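Putative HTH-type transcriptional regulator PH0061 (Pyrococcus horikoshii, PDB 2DBB) probably binds specific DNA sequences through a winged helix-turn-helix domain and regulates transcription as a member of the Lrp/AsnC family. Local coordinates at residues 8-14 against 43-47; 88-94 against 126-132. All coordinates share one frame. Residue numbers count along the deposited sequence, not the author numbering.

The two contacts lie in the two halves of an Lrp/AsnC-type chain. Contact 1 joins the first and third helices of the N-terminal helix-turn-helix domain, the part predicted to meet DNA; contact 2 packs the C-terminal parts of the two helices that lie on one face of the C-terminal four-stranded antiparallel sheet. They follow one another along the sequence, on opposite sides of the chain's centre, with centres 35 Å apart and nearest atoms about 21 Å apart, so neither touches the other. Both combine leucine, isoleucine or aromatic packing with an arginine paired to acidic side chains. Each also borders the second subunit: M12 packs on L65 of that subunit, and S90 O accepts from its K147.

Contact 1 (8-14 against 43-47); sequences DRVDMQL and RIDKL
The three-helix core of the winged helix-turn-helix domain is built here, where the start of helix 9-18 crosses helix 37-49, whose first part belongs to the predicted DNA-binding motif. The segment axes approach to 10.7 Å and cross at -83°, almost perpendicular, with D11 opposite R43 (CA to CA 6.9 Å). D8, with phi/psi -36/142, is the N-cap: its OD2 accepts from D11 N at 3.1 Å and, weakly, from V10 N at 3.1 Å, as a short acidic side chain at a helix start can. R43 (chi1 m, then t, t) is long enough to span the gap, and D8 (chi1 t) and D11 (chi1 m) each turn a carboxylate oxygen to it. V10 CG1 lies over one face of the guanidinium, 3.6 Å from R43 NE. Deeper in, L14 (chi1 t, chi2 p) brings CD2 to 3.8 Å from R43 CB, 4.0 Å from I44 CG1 and 4.3 Å from L47 CD1; branched apolar side chains suit this buried junction, which L29 of helix 26-32 also lines. The salt bridges run from R43 NH1 to D8 OD2 at 2.7 Å and to D11 OD1 at 3.1 Å, both weak as hydrogen bonds in their angles.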
# COMPACT_ATOMS: atom_id res chain seq x y z
N ASP B 8 5.49 -13.94 18.37
CA ASP B 8 5.59 -13.37 19.72
C ASP B 8 4.76 -12.10 19.91
O ASP B 8 4.66 -11.26 19.01
CB ASP B 8 7.07 -13.08 20.02
CG ASP B 8 7.27 -12.37 21.33
OD1 ASP B 8 6.97 -12.95 22.39
OD2 ASP B 8 7.73 -11.21 21.29
N ARG B 9 4.16 -11.95 21.09
CA ARG B 9 3.32 -10.80 21.40
C ARG B 9 4.03 -9.45 21.31
O ARG B 9 3.45 -8.46 20.86
CB ARG B 9 2.70 -10.95 22.79
CG ARG B 9 1.62 -9.91 23.09
CD ARG B 9 0.98 -10.12 24.46
NE ARG B 9 -0.17 -9.24 24.67
CZ ARG B 9 -1.29 -9.27 23.94
NH1 ARG B 9 -1.42 -10.15 22.96
NH2 ARG B 9 -2.28 -8.43 24.21
N VAL B 10 5.28 -9.41 21.77
CA VAL B 10 6.05 -8.17 21.72
C VAL B 10 6.45 -7.84 20.28
O VAL B 10 6.52 -6.67 19.91
CB VAL B 10 7.31 -8.27 22.59
CG1 VAL B 10 8.18 -7.03 22.40
CG2 VAL B 10 6.91 -8.41 24.06
N ASP B 11 6.73 -8.86 19.48
CA ASP B 11 7.10 -8.63 18.09
C ASP B 11 5.94 -7.97 17.35
O ASP B 11 6.15 -7.07 16.54
CB ASP B 11 7.48 -9.93 17.39
CG ASP B 11 8.80 -10.51 17.90
OD1 ASP B 11 9.81 -9.78 17.92
OD2 ASP B 11 8.82 -11.71 18.26
N MET B 12 4.72 -8.42 17.62
CA MET B 12 3.56 -7.85 16.96
C MET B 12 3.36 -6.38 17.35
O MET B 12 3.06 -5.55 16.51
CB MET B 12 2.30 -8.66 17.28
CG MET B 12 1.08 -8.29 16.43
SD MET B 12 1.25 -8.60 14.63
CE MET B 12 1.44 -6.96 14.02
N GLN B 13 3.54 -6.07 18.63
CA GLN B 13 3.38 -4.69 19.09
C GLN B 13 4.39 -3.81 18.37
O GLN B 13 4.08 -2.73 17.90
CB GLN B 13 3.61 -4.61 20.60
CG GLN B 13 2.68 -5.50 21.41
CD GLN B 13 3.01 -5.48 22.90
OE1 GLN B 13 4.17 -5.48 23.29
NE2 GLN B 13 1.97 -5.49 23.73
N LEU B 14 5.61 -4.33 18.28
CA LEU B 14 6.72 -3.65 17.63
C LEU B 14 6.35 -3.36 16.17
O LEU B 14 6.61 -2.27 15.65
CB LEU B 14 7.95 -4.55 17.73
CG LEU B 14 9.37 -3.99 17.70
CD1 LEU B 14 9.48 -2.71 18.52
CD2 LEU B 14 10.29 -5.05 18.25
N ARG B 43 15.30 -7.95 18.59
CA ARG B 43 13.98 -8.26 18.07
C ARG B 43 13.78 -7.73 16.65
O ARG B 43 13.36 -8.47 15.76
CB ARG B 43 12.90 -7.70 19.00
CG ARG B 43 12.75 -8.49 20.29
CD ARG B 43 11.74 -7.86 21.23
NE ARG B 43 11.37 -8.78 22.31
CZ ARG B 43 10.67 -9.90 22.14
NH1 ARG B 43 10.25 -10.25 20.93
NH2 ARG B 43 10.38 -10.67 23.18
N ILE B 44 14.10 -6.46 16.44
CA ILE B 44 13.96 -5.86 15.12
C ILE B 44 14.86 -6.56 14.12
O ILE B 44 14.48 -6.78 12.97
CB ILE B 44 14.30 -4.37 15.14
CG1 ILE B 44 13.19 -3.60 15.85
CG2 ILE B 44 14.51 -3.84 13.72
CD1 ILE B 44 13.42 -2.11 15.90
N ASP B 45 16.05 -6.93 14.56
CA ASP B 45 16.99 -7.61 13.68
C ASP B 45 16.45 -8.96 13.24
O ASP B 45 16.58 -9.34 12.07
CB ASP B 45 18.33 -7.78 14.39
CG ASP B 45 19.49 -7.71 13.43
OD1 ASP B 45 19.98 -8.76 12.98
OD2 ASP B 45 19.91 -6.57 13.12
N LYS B 46 15.84 -9.69 14.16
CA LYS B 46 15.28 -10.99 13.84
C LYS B 46 14.10 -10.82 12.87
O LYS B 46 13.96 -11.57 11.91
CB LYS B 46 14.81 -11.70 15.11
CG LYS B 46 14.48 -13.17 14.92
CD LYS B 46 15.69 -13.94 14.39
CE LYS B 46 15.41 -15.43 14.31
NZ LYS B 46 16.58 -16.20 13.80
N LEU B 47 13.27 -9.82 13.13
CA LEU B 47 12.12 -9.56 12.27
C LEU B 47 12.57 -9.29 10.84
O LEU B 47 11.94 -9.76 9.89
CB LEU B 47 11.31 -8.36 12.80
CG LEU B 47 10.65 -8.56 14.17
CD1 LEU B 47 9.88 -7.31 14.56
CD2 LEU B 47 9.72 -9.76 14.13

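Contact 2 (88-94 against 126-132); sequences EISDIEY and EFLQRIK
In the ferredoxin-like βαββαβ fold of the C-terminal domain, the RAM domain of the Lrp/AsnC family, two helices pack on one face of an antiparallel sheet. Here the C-terminal part of helix 79-89 and the turn I89 to I92 meet the C-terminal part of helix 117-129 and the residues that follow. E88 faces R130, their CA atoms 7.1 Å apart. The turn is type I, closed by I92 N to I89 O at 3.0 Å, and returns the chain toward strand 95-102. F127 (chi1 t, chi2 73°) turns its ring from helix 117-129 onto the sheet, against V109 and L111; a large apolar ring suits this buried place. I89 (chi1 p, chi2 t) places CG2 3.4 Å from F127 CE1, while I92 (m, t) extends CD1 to the ring edge, 3.9 Å from F127 CD1, and to 3.4 Å from R130 CD. Y94, chi1 p, directs its phenol across the gap, OH 3.4 Å from F127 CB. R130 (m, t, t) packs its aliphatic part on I92 while its charge meets E88; K132 (m, p, t, t) brings in a second cation. E88 OE1 pairs with R130 NH1 at 3.5 Å and, in a long salt bridge, with K132 NZ at 3.6 Å.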
# COMPACT_ATOMS: atom_id res chain seq x y z
N GLU B 88 6.46 -10.64 -15.83
CA GLU B 88 6.65 -9.63 -16.86
C GLU B 88 6.50 -8.20 -16.32
O GLU B 88 7.25 -7.31 -16.71
CB GLU B 88 5.63 -9.84 -17.99
CG GLU B 88 6.22 -10.24 -19.34
CD GLU B 88 7.04 -9.14 -19.99
OE1 GLU B 88 6.47 -8.06 -20.29
OE2 GLU B 88 8.25 -9.35 -20.20
N ILE B 89 5.55 -7.99 -15.42
CA ILE B 89 5.32 -6.66 -14.87
C ILE B 89 5.92 -6.35 -13.50
O ILE B 89 6.06 -5.19 -13.14
CB ILE B 89 3.81 -6.36 -14.79
CG1 ILE B 89 3.14 -7.32 -13.80
CG2 ILE B 89 3.17 -6.50 -16.17
CD1 ILE B 89 1.67 -7.05 -13.56
N SER B 90 6.27 -7.38 -12.74
CA SER B 90 6.82 -7.16 -11.41
C SER B 90 8.10 -6.33 -11.35
O SER B 90 8.40 -5.74 -10.31
CB SER B 90 7.06 -8.50 -10.71
OG SER B 90 5.82 -9.11 -10.40
N ASP B 91 8.84 -6.27 -12.45
CA ASP B 91 10.08 -5.50 -12.47
C ASP B 91 9.88 -4.06 -12.94
O ASP B 91 10.81 -3.26 -12.86
CB ASP B 91 11.13 -6.17 -13.35
CG ASP B 91 11.50 -7.55 -12.87
OD1 ASP B 91 11.49 -7.77 -11.63
OD2 ASP B 91 11.82 -8.41 -13.71
N ILE B 92 8.69 -3.74 -13.45
CA ILE B 92 8.43 -2.38 -13.90
C ILE B 92 8.39 -1.47 -12.68
O ILE B 92 7.70 -1.75 -11.71
CB ILE B 92 7.10 -2.29 -14.65
CG1 ILE B 92 7.12 -3.25 -15.84
CG2 ILE B 92 6.86 -0.87 -15.11
CD1 ILE B 92 5.80 -3.33 -16.59
N GLU B 93 9.15 -0.38 -12.75
CA GLU B 93 9.26 0.56 -11.65
C GLU B 93 7.97 1.25 -11.20
O GLU B 93 7.73 1.43 -10.00
CB GLU B 93 10.32 1.62 -11.97
CG GLU B 93 10.77 2.43 -10.76
CD GLU B 93 9.79 3.53 -10.37
OE1 GLU B 93 9.81 3.96 -9.20
OE2 GLU B 93 9.02 3.98 -11.24
N TYR B 94 7.13 1.63 -12.16
CA TYR B 94 5.90 2.31 -11.81
C TYR B 94 4.77 1.37 -11.39
O TYR B 94 3.66 1.81 -11.08
CB TYR B 94 5.46 3.23 -12.96
CG TYR B 94 5.21 2.52 -14.26
CD1 TYR B 94 4.02 1.82 -14.48
CD2 TYR B 94 6.15 2.57 -15.30
CE1 TYR B 94 3.77 1.19 -15.68
CE2 TYR B 94 5.91 1.94 -16.52
CZ TYR B 94 4.72 1.25 -16.70
OH TYR B 94 4.46 0.60 -17.89
N GLU B 126 1.31 1.76 -22.64
CA GLU B 126 2.58 1.05 -22.66
C GLU B 126 2.49 -0.16 -21.74
O GLU B 126 2.91 -1.26 -22.11
CB GLU B 126 3.72 1.94 -22.18
CG GLU B 126 4.09 3.05 -23.13
CD GLU B 126 5.58 3.34 -23.12
OE1 GLU B 126 6.13 3.54 -22.01
OE2 GLU B 126 6.19 3.38 -24.21
N PHE B 127 1.96 0.04 -20.54
CA PHE B 127 1.83 -1.05 -19.59
C PHE B 127 0.96 -2.17 -20.13
O PHE B 127 1.31 -3.34 -20.05
CB PHE B 127 1.23 -0.55 -18.26
CG PHE B 127 0.95 -1.66 -17.29
CD1 PHE B 127 1.99 -2.30 -16.63
CD2 PHE B 127 -0.35 -2.11 -17.10
CE1 PHE B 127 1.75 -3.38 -15.79
CE2 PHE B 127 -0.61 -3.19 -16.25
CZ PHE B 127 0.44 -3.82 -15.60
N LEU B 128 -0.19 -1.80 -20.69
CA LEU B 128 -1.12 -2.79 -21.22
C LEU B 128 -0.54 -3.65 -22.34
O LEU B 128 -0.92 -4.81 -22.49
CB LEU B 128 -2.41 -2.09 -21.68
CG LEU B 128 -3.17 -1.40 -20.54
CD1 LEU B 128 -4.35 -0.63 -21.08
CD2 LEU B 128 -3.63 -2.43 -19.51
N GLN B 129 0.38 -3.09 -23.13
CA GLN B 129 0.99 -3.86 -24.21
C GLN B 129 1.70 -5.07 -23.63
O GLN B 129 1.83 -6.10 -24.29
CB GLN B 129 1.99 -3.00 -24.99
CG GLN B 129 1.35 -1.89 -25.80
CD GLN B 129 2.34 -1.12 -26.65
OE1 GLN B 129 3.28 -0.50 -26.14
NE2 GLN B 129 2.15 -1.17 -27.97
N ARG B 130 2.15 -4.95 -22.39
CA ARG B 130 2.85 -6.02 -21.70
C ARG B 130 1.92 -7.09 -21.17
O ARG B 130 2.36 -8.12 -20.66
CB ARG B 130 3.67 -5.43 -20.55
CG ARG B 130 4.84 -4.58 -21.03
CD ARG B 130 5.30 -3.61 -19.97
NE ARG B 130 6.55 -2.96 -20.34
CZ ARG B 130 7.73 -3.57 -20.37
NH1 ARG B 130 7.81 -4.86 -20.05
NH2 ARG B 130 8.82 -2.90 -20.72
N ILE B 131 0.62 -6.86 -21.29
CA ILE B 131 -0.36 -7.83 -20.82
C ILE B 131 -0.94 -8.60 -22.00
O ILE B 131 -1.78 -8.08 -22.73
CB ILE B 131 -1.50 -7.16 -20.04
CG1 ILE B 131 -0.94 -6.37 -18.86
CG2 ILE B 131 -2.49 -8.22 -19.55
CD1 ILE B 131 -1.98 -5.61 -18.09
N LYS B 132 -0.49 -9.83 -22.18
CA LYS B 132 -0.99 -10.65 -23.27
C LYS B 132 -1.77 -11.83 -22.72
O LYS B 132 -1.58 -12.23 -21.57
CB LYS B 132 0.17 -11.18 -24.13
CG LYS B 132 1.17 -10.13 -24.63
CD LYS B 132 2.31 -9.95 -23.64
CE LYS B 132 3.40 -9.05 -24.22
NZ LYS B 132 4.55 -8.86 -23.28